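Local coordinates for protein ThreeFoil (Artificial gene, PDB 3PG0) that is a designed three-fold symmetric beta-trefoil of the ricin-type lectin family that binds a sodium ion and probably binds sugars, at residues 73-78 with 112-117; 127-132 with 147-152. All coordinates share one frame; numbering follows the deposited sequence. Where two conformers were deposited one is given.

Interaction 1. Residues 73-78 with 112-117; sequences DGYYKL and QWRLVD
Y75 faces R114 across a short antiparallel pairing in which backbone bonds set the register and two tyrosines and a leucine fill in the sides. Y76 and W113 form the hydrogen-bonded pair: W113 N gives to Y76 O at 2.8 Å, and Y76 N returns a bond to W113 O with the donor tilted out of the carbonyl plane. Y75 and R114 form the adjoining non-hydrogen-bonded pair. Beyond it the ladder fades to a weak bond from L115 N to G74 O, and a water bridges G74 O and L115 O.

Followed outward, Y75 begins with CB beside Q112 OE1, whose own hydrogen bond goes to R128. With CG anti to the carbonyl carbon (chi1 -71°), the ring swings across R114, and Y75 CD1 lies 3.6 Å from R114 N. Next along, Y75 CE1 rests 3.7 Å from R114 CB, and CZ and OH run past R114 CD. The walk ends at Y75 OH, 3.1 Å from a water oxygen; a weak, doubtful bond joins that water to R114 NH1. The guanidinium, turned 77° from the ring plane, does not stack on it; R128 supplies a cation-pi contact instead.

Beside the Y76 and W113 pair, L115 CD2, in one of two deposited conformers, makes a CH-pi contact over one face of the Y76 ring, 4.2 Å from its centroid, while W113 O meets that ring at its edge. L78 CD1 crosses to W113 CB at 4.0 Å, and the indole NE1 bonds to L87 O. The segments 75-78 and 113-117, whose N-to-C directions differ by 111°, belong to neighbouring strands in the six-stranded antiparallel barrel of the beta-trefoil.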
loop_
_atom_site.group_PDB
_atom_site.type_symbol
_atom_site.label_atom_id
_atom_site.label_comp_id
_atom_site.label_asym_id
_atom_site.label_seq_id
_atom_site.Cartn_x
_atom_site.Cartn_y
_atom_site.Cartn_z
ATOM N N ASP A 73 17.013 0.922 -7.632
ATOM C CA ASP A 73 16.522 -0.066 -8.595
ATOM C C ASP A 73 15.004 -0.051 -8.781
ATOM O O ASP A 73 14.421 -1.032 -9.239
ATOM C CB ASP A 73 17.008 -1.470 -8.221
ATOM C CG ASP A 73 18.503 -1.632 -8.408
ATOM O OD1 ASP A 73 19.056 -0.979 -9.319
ATOM O OD2 ASP A 73 19.125 -2.404 -7.648
ATOM N N GLY A 74 14.370 1.066 -8.442
ATOM C CA GLY A 74 12.936 1.198 -8.629
ATOM C C GLY A 74 12.118 0.657 -7.467
ATOM O O GLY A 74 10.888 0.719 -7.497
ATOM N N TYR A 75 12.795 0.155 -6.436
ATOM C CA TYR A 75 12.112 -0.326 -5.240
ATOM C C TYR A 75 12.058 0.731 -4.136
ATOM O O TYR A 75 12.960 1.568 -4.022
ATOM C CB TYR A 75 12.760 -1.620 -4.736
ATOM C CG TYR A 75 12.470 -2.779 -5.660
ATOM C CD1 TYR A 75 11.237 -3.418 -5.630
ATOM C CD2 TYR A 75 13.412 -3.213 -6.583
ATOM C CE1 TYR A 75 10.956 -4.463 -6.486
ATOM C CE2 TYR A 75 13.140 -4.267 -7.438
ATOM C CZ TYR A 75 11.910 -4.888 -7.381
ATOM O OH TYR A 75 11.620 -5.932 -8.235
ATOM N N TYR A 76 10.984 0.684 -3.350
ATOM C CA TYR A 76 10.736 1.607 -2.250
ATOM C C TYR A 76 10.220 0.849 -1.041
ATOM O O TYR A 76 9.580 -0.192 -1.179
ATOM C CB TYR A 76 9.637 2.603 -2.649
ATOM C CG TYR A 76 10.043 3.544 -3.758
ATOM C CD1 TYR A 76 10.440 4.847 -3.474
ATOM C CD2 TYR A 76 10.049 3.125 -5.090
ATOM C CE1 TYR A 76 10.823 5.712 -4.482
ATOM C CE2 TYR A 76 10.432 3.989 -6.109
ATOM C CZ TYR A 76 10.816 5.278 -5.792
ATOM O OH TYR A 76 11.190 6.143 -6.797
ATOM N N LYS A 77 10.470 1.378 0.150
ATOM C CA LYS A 77 9.658 0.984 1.292
ATOM C C LYS A 77 8.671 2.113 1.526
ATOM O O LYS A 77 8.955 3.277 1.221
ATOM C CB LYS A 77 10.483 0.667 2.550
ATOM C CG LYS A 77 11.277 1.814 3.136
ATOM C CD LYS A 77 11.852 1.432 4.506
ATOM C CE LYS A 77 12.634 2.596 5.096
ATOM N NZ LYS A 77 13.155 2.279 6.477
ATOM N N LEU A 78 7.489 1.759 2.010
ATOM C CA LEU A 78 6.468 2.749 2.317
ATOM C C LEU A 78 6.229 2.719 3.812
ATOM O O LEU A 78 5.820 1.697 4.374
ATOM C CB LEU A 78 5.172 2.450 1.561
ATOM C CG LEU A 78 5.164 2.905 0.103
ATOM C CD1 LEU A 78 5.900 1.916 -0.770
ATOM C CD2 LEU A 78 3.728 3.072 -0.385
ATOM N N GLN A 112 9.308 -4.539 0.212
ATOM C CA GLN A 112 9.804 -3.644 -0.828
ATOM C C GLN A 112 8.835 -3.639 -2.003
ATOM O O GLN A 112 8.305 -4.683 -2.393
ATOM C CB GLN A 112 11.202 -4.062 -1.275
ATOM C CG GLN A 112 12.199 -4.041 -0.140
ATOM C CD GLN A 112 13.579 -4.450 -0.582
ATOM O OE1 GLN A 112 13.987 -4.178 -1.708
ATOM N NE2 GLN A 112 14.311 -5.097 0.309
ATOM N N TRP A 113 8.611 -2.456 -2.565
ATOM C CA TRP A 113 7.562 -2.264 -3.555
ATOM C C TRP A 113 8.096 -1.543 -4.778
ATOM O O TRP A 113 8.731 -0.496 -4.658
ATOM C CB TRP A 113 6.414 -1.461 -2.930
ATOM C CG TRP A 113 5.764 -2.167 -1.782
ATOM C CD1 TRP A 113 6.149 -2.130 -0.466
ATOM C CD2 TRP A 113 4.632 -3.051 -1.846
ATOM N NE1 TRP A 113 5.318 -2.917 0.291
ATOM C CE2 TRP A 113 4.389 -3.510 -0.531
ATOM C CE3 TRP A 113 3.797 -3.489 -2.881
ATOM C CZ2 TRP A 113 3.333 -4.377 -0.219
ATOM C CZ3 TRP A 113 2.753 -4.368 -2.578
ATOM C CH2 TRP A 113 2.523 -4.788 -1.256
ATOM N N ARG A 114 7.857 -2.113 -5.955
ATOM C CA ARG A 114 8.219 -1.445 -7.200
ATOM C C ARG A 114 7.096 -0.480 -7.564
ATOM O O ARG A 114 5.947 -0.891 -7.714
ATOM C CB ARG A 114 8.442 -2.470 -8.321
ATOM C CG ARG A 114 9.264 -1.969 -9.508
ATOM C CD ARG A 114 9.659 -3.117 -10.451
ATOM N NE ARG A 114 8.671 -3.371 -11.507
ATOM C CZ ARG A 114 7.850 -4.419 -11.548
ATOM N NH1 ARG A 114 7.880 -5.334 -10.593
ATOM N NH2 ARG A 114 6.991 -4.557 -12.554
ATOM N N LEU A 115 7.419 0.802 -7.717
ATOM C CA LEU A 115 6.416 1.804 -8.087
ATOM C C LEU A 115 6.410 2.064 -9.594
ATOM O O LEU A 115 7.246 2.809 -10.108
ATOM C CB LEU A 115 6.634 3.117 -7.320
ATOM C CG LEU A 115 5.956 3.238 -5.948
ATOM C CD1 LEU A 115 6.325 2.077 -5.031
ATOM C CD2 LEU A 115 6.299 4.570 -5.293
ATOM N N VAL A 116 5.451 1.454 -10.288
ATOM C CA VAL A 116 5.404 1.456 -11.751
ATOM C C VAL A 116 4.383 2.449 -12.309
ATOM O O VAL A 116 3.190 2.342 -12.043
ATOM C CB VAL A 116 5.131 0.030 -12.304
ATOM C CG1 VAL A 116 5.247 0.011 -13.828
ATOM C CG2 VAL A 116 6.091 -0.958 -11.674
ATOM N N ASP A 117 4.875 3.415 -13.082
ATOM C CA ASP A 117 4.049 4.453 -13.685
ATOM C C ASP A 117 3.222 3.834 -14.814
ATOM O O ASP A 117 3.780 3.261 -15.751
ATOM C CB ASP A 117 4.960 5.567 -14.220
ATOM C CG ASP A 117 4.192 6.763 -14.767
ATOM O OD1 ASP A 117 2.946 6.704 -14.880
ATOM O OD2 ASP A 117 4.853 7.770 -15.100
HETATM O O HOH W 1 10.025 1.881 -9.616
HETATM O O HOH W 2 8.557 -6.021 -8.364
#

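Interaction 2. Residues 127-132 with 147-152; sequences ARHSGK and VIQYSY. With NA (sodium ion), chain G.
S130 and Q149 meet through their polar ends, and the serine hydroxyl works in both directions. S130 OG donates to Q149 OE1 at 2.7 Å. In turn K132 N donates to S130 OG at 3.1 Å, which closes an ST turn. With chi1 at 67°, OG sits between its own backbone N and carbonyl carbon, a rotation that lets it serve both partners. The hydroxyl approaches Q149 OE1 from above the carbonyl plane, 46° out of it, and not along a lone pair.

Q149 reaches this hydroxyl with a chain extended beyond CG. K132 lays its CB over the face of the Q149 amide, 3.5 Å from CD, on the side from which the serine hydroxyl also comes. H129 CE1 stands 3.6 Å from Q149 OE1, the imidazole and amide planes being 24° apart. The remaining nitrogens have partners of their own: Q149 NE2 is taken by S95 O, and H129 NE2 is bonded to S93 O.

From the amide, K132 bends at chi2 and carries its ammonium to S151. In one pair of conformers NZ donates to S151 OG at 2.9 Å; both side chains were deposited with a second conformer, so this bond may be only part-time. The stronger partner of the ammonium is D96, whose OD1 forms a salt bridge with it and also accepts from S151 N, tying together residues from both segments. A water completes the contact, donating to G131 O and accepting from Y152 N.

At the start of strand 147-150, V147 O binds sodium at 2.5 Å, with N52, V53, N99, V100 and N146 completing the site. Three matching Asn-Val pairs gathered round one ion are the mark of this designed three-fold symmetric beta-trefoil.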
loop_
_atom_site.group_PDB
_atom_site.type_symbol
_atom_site.label_atom_id
_atom_site.label_comp_id
_atom_site.label_asym_id
_atom_site.label_seq_id
_atom_site.Cartn_x
_atom_site.Cartn_y
_atom_site.Cartn_z
ATOM N N ALA A 127 4.871 -5.893 -5.188
ATOM C CA ALA A 127 5.732 -6.413 -4.129
ATOM C C ALA A 127 6.928 -7.160 -4.703
ATOM O O ALA A 127 6.788 -7.964 -5.619
ATOM C CB ALA A 127 4.938 -7.321 -3.184
ATOM N N ARG A 128 8.098 -6.915 -4.136
ATOM C CA ARG A 128 9.322 -7.464 -4.697
ATOM C C ARG A 128 9.346 -8.996 -4.667
ATOM O O ARG A 128 9.741 -9.644 -5.641
ATOM C CB ARG A 128 10.552 -6.866 -3.991
ATOM C CG ARG A 128 11.887 -7.328 -4.578
ATOM C CD ARG A 128 13.060 -6.532 -4.017
ATOM N NE ARG A 128 14.294 -6.911 -4.698
ATOM C CZ ARG A 128 15.396 -6.171 -4.703
ATOM N NH1 ARG A 128 15.422 -5.008 -4.057
ATOM N NH2 ARG A 128 16.474 -6.592 -5.351
ATOM N N HIS A 129 8.911 -9.578 -3.558
ATOM C CA HIS A 129 9.000 -11.034 -3.398
ATOM C C HIS A 129 8.024 -11.806 -4.291
ATOM O O HIS A 129 8.342 -12.895 -4.771
ATOM C CB HIS A 129 8.796 -11.433 -1.930
ATOM C CG HIS A 129 7.376 -11.340 -1.469
ATOM N ND1 HIS A 129 6.634 -10.183 -1.578
ATOM C CD2 HIS A 129 6.562 -12.258 -0.894
ATOM C CE1 HIS A 129 5.418 -10.397 -1.101
ATOM N NE2 HIS A 129 5.350 -11.648 -0.677
ATOM N N SER A 130 6.845 -11.236 -4.524
ATOM C CA SER A 130 5.749 -11.985 -5.121
ATOM C C SER A 130 5.402 -11.562 -6.538
ATOM O O SER A 130 4.754 -12.308 -7.265
ATOM C CB SER A 130 4.502 -11.804 -4.265
ATOM O OG SER A 130 4.073 -10.458 -4.336
ATOM N N GLY A 131 5.797 -10.353 -6.918
ATOM C CA GLY A 131 5.430 -9.810 -8.217
ATOM C C GLY A 131 3.944 -9.482 -8.317
ATOM O O GLY A 131 3.427 -9.284 -9.420
ATOM N N LYS A 132 3.291 -9.386 -7.157
ATOM C CA LYS A 132 1.850 -9.131 -7.037
ATOM C C LYS A 132 1.572 -7.677 -6.667
ATOM O O LYS A 132 2.335 -7.072 -5.908
ATOM C CB LYS A 132 1.259 -10.019 -5.940
ATOM C CG LYS A 132 1.603 -11.485 -6.060
ATOM C CD LYS A 132 0.812 -12.110 -7.161
ATOM C CE LYS A 132 0.950 -13.623 -7.153
ATOM N NZ LYS A 132 0.090 -14.212 -8.212
ATOM N N VAL A 147 -6.975 -4.383 2.065
ATOM C CA VAL A 147 -5.952 -4.237 1.042
ATOM C C VAL A 147 -5.088 -5.496 1.064
ATOM O O VAL A 147 -4.680 -5.965 2.121
ATOM C CB VAL A 147 -5.109 -2.965 1.267
ATOM C CG1 VAL A 147 -3.897 -2.950 0.344
ATOM C CG2 VAL A 147 -5.985 -1.732 0.982
ATOM N N ILE A 148 -4.861 -6.056 -0.116
ATOM C CA ILE A 148 -4.168 -7.330 -0.286
ATOM C C ILE A 148 -3.182 -7.185 -1.446
ATOM O O ILE A 148 -3.030 -6.089 -1.997
ATOM C CB ILE A 148 -5.190 -8.437 -0.629
ATOM C CG1 ILE A 148 -6.012 -8.037 -1.871
ATOM C CG2 ILE A 148 -6.116 -8.675 0.559
ATOM C CD1 ILE A 148 -6.991 -9.101 -2.365
ATOM N N GLN A 149 -2.509 -8.280 -1.814
ATOM C CA GLN A 149 -1.778 -8.314 -3.084
ATOM C C GLN A 149 -2.514 -9.237 -4.055
ATOM O O GLN A 149 -3.191 -10.175 -3.640
ATOM C CB GLN A 149 -0.320 -8.791 -2.906
ATOM C CG GLN A 149 -0.211 -10.274 -2.594
ATOM C CD GLN A 149 1.215 -10.757 -2.499
ATOM O OE1 GLN A 149 2.175 -9.966 -2.534
ATOM N NE2 GLN A 149 1.371 -12.075 -2.380
ATOM N N TYR A 150 -2.400 -8.961 -5.349
ATOM C CA TYR A 150 -3.001 -9.817 -6.374
ATOM C C TYR A 150 -2.329 -9.496 -7.696
ATOM O O TYR A 150 -1.951 -8.350 -7.927
ATOM C CB TYR A 150 -4.519 -9.545 -6.452
ATOM C CG TYR A 150 -5.320 -10.717 -6.969
ATOM C CD1 TYR A 150 -5.293 -11.060 -8.320
ATOM C CD2 TYR A 150 -6.087 -11.481 -6.111
ATOM C CE1 TYR A 150 -6.008 -12.139 -8.792
ATOM C CE2 TYR A 150 -6.816 -12.572 -6.579
ATOM C CZ TYR A 150 -6.764 -12.892 -7.915
ATOM O OH TYR A 150 -7.475 -13.974 -8.390
ATOM N N SER A 151 -2.184 -10.488 -8.576
ATOM C CA SER A 151 -1.616 -10.217 -9.890
ATOM C C SER A 151 -2.273 -9.003 -10.533
ATOM O O SER A 151 -3.495 -8.868 -10.507
ATOM C CB SER A 151 -1.771 -11.430 -10.811
ATOM O OG SER A 151 -0.973 -12.501 -10.357
ATOM N N TYR A 152 -1.464 -8.123 -11.111
ATOM C CA TYR A 152 -2.007 -6.960 -11.806
ATOM C C TYR A 152 -2.731 -7.382 -13.088
ATOM O O TYR A 152 -2.166 -8.088 -13.947
ATOM C CB TYR A 152 -0.908 -5.951 -12.156
ATOM C CG TYR A 152 -1.471 -4.654 -12.694
ATOM C CD1 TYR A 152 -2.028 -3.708 -11.837
ATOM C CD2 TYR A 152 -1.476 -4.390 -14.059
ATOM C CE1 TYR A 152 -2.554 -2.525 -12.327
ATOM C CE2 TYR A 152 -2.001 -3.212 -14.557
ATOM C CZ TYR A 152 -2.532 -2.285 -13.697
ATOM O OH TYR A 152 -3.054 -1.116 -14.206
HETATM NA NA NA G . -4.873 -5.809 4.600
HETATM O O HOH W 3 1.422 -8.107 -10.838
#

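How the interactions relate
Interaction 1 closes before interaction 2 opens along the chain, yet the two touch: R128 N probably hydrogen-bonds to Q112 O, and A127 N packs against the W113 ring. Both are partly buried, but their chemistry differs. Residues 73-78 with 112-117 join strands of the six-stranded sheet, through backbone bonds and apolar side chains. Residues 127-132 with 147-152 instead join a loop to a strand of a two-stranded sheet, through side-chain hydroxyl, amide and ammonium groups. Strand 123-127 links them, pairing with 113-117 and then running into the loop of interaction 2. The worked example contrasts regular sheet pairing with a side-chain polar network beside a metal-binding strand.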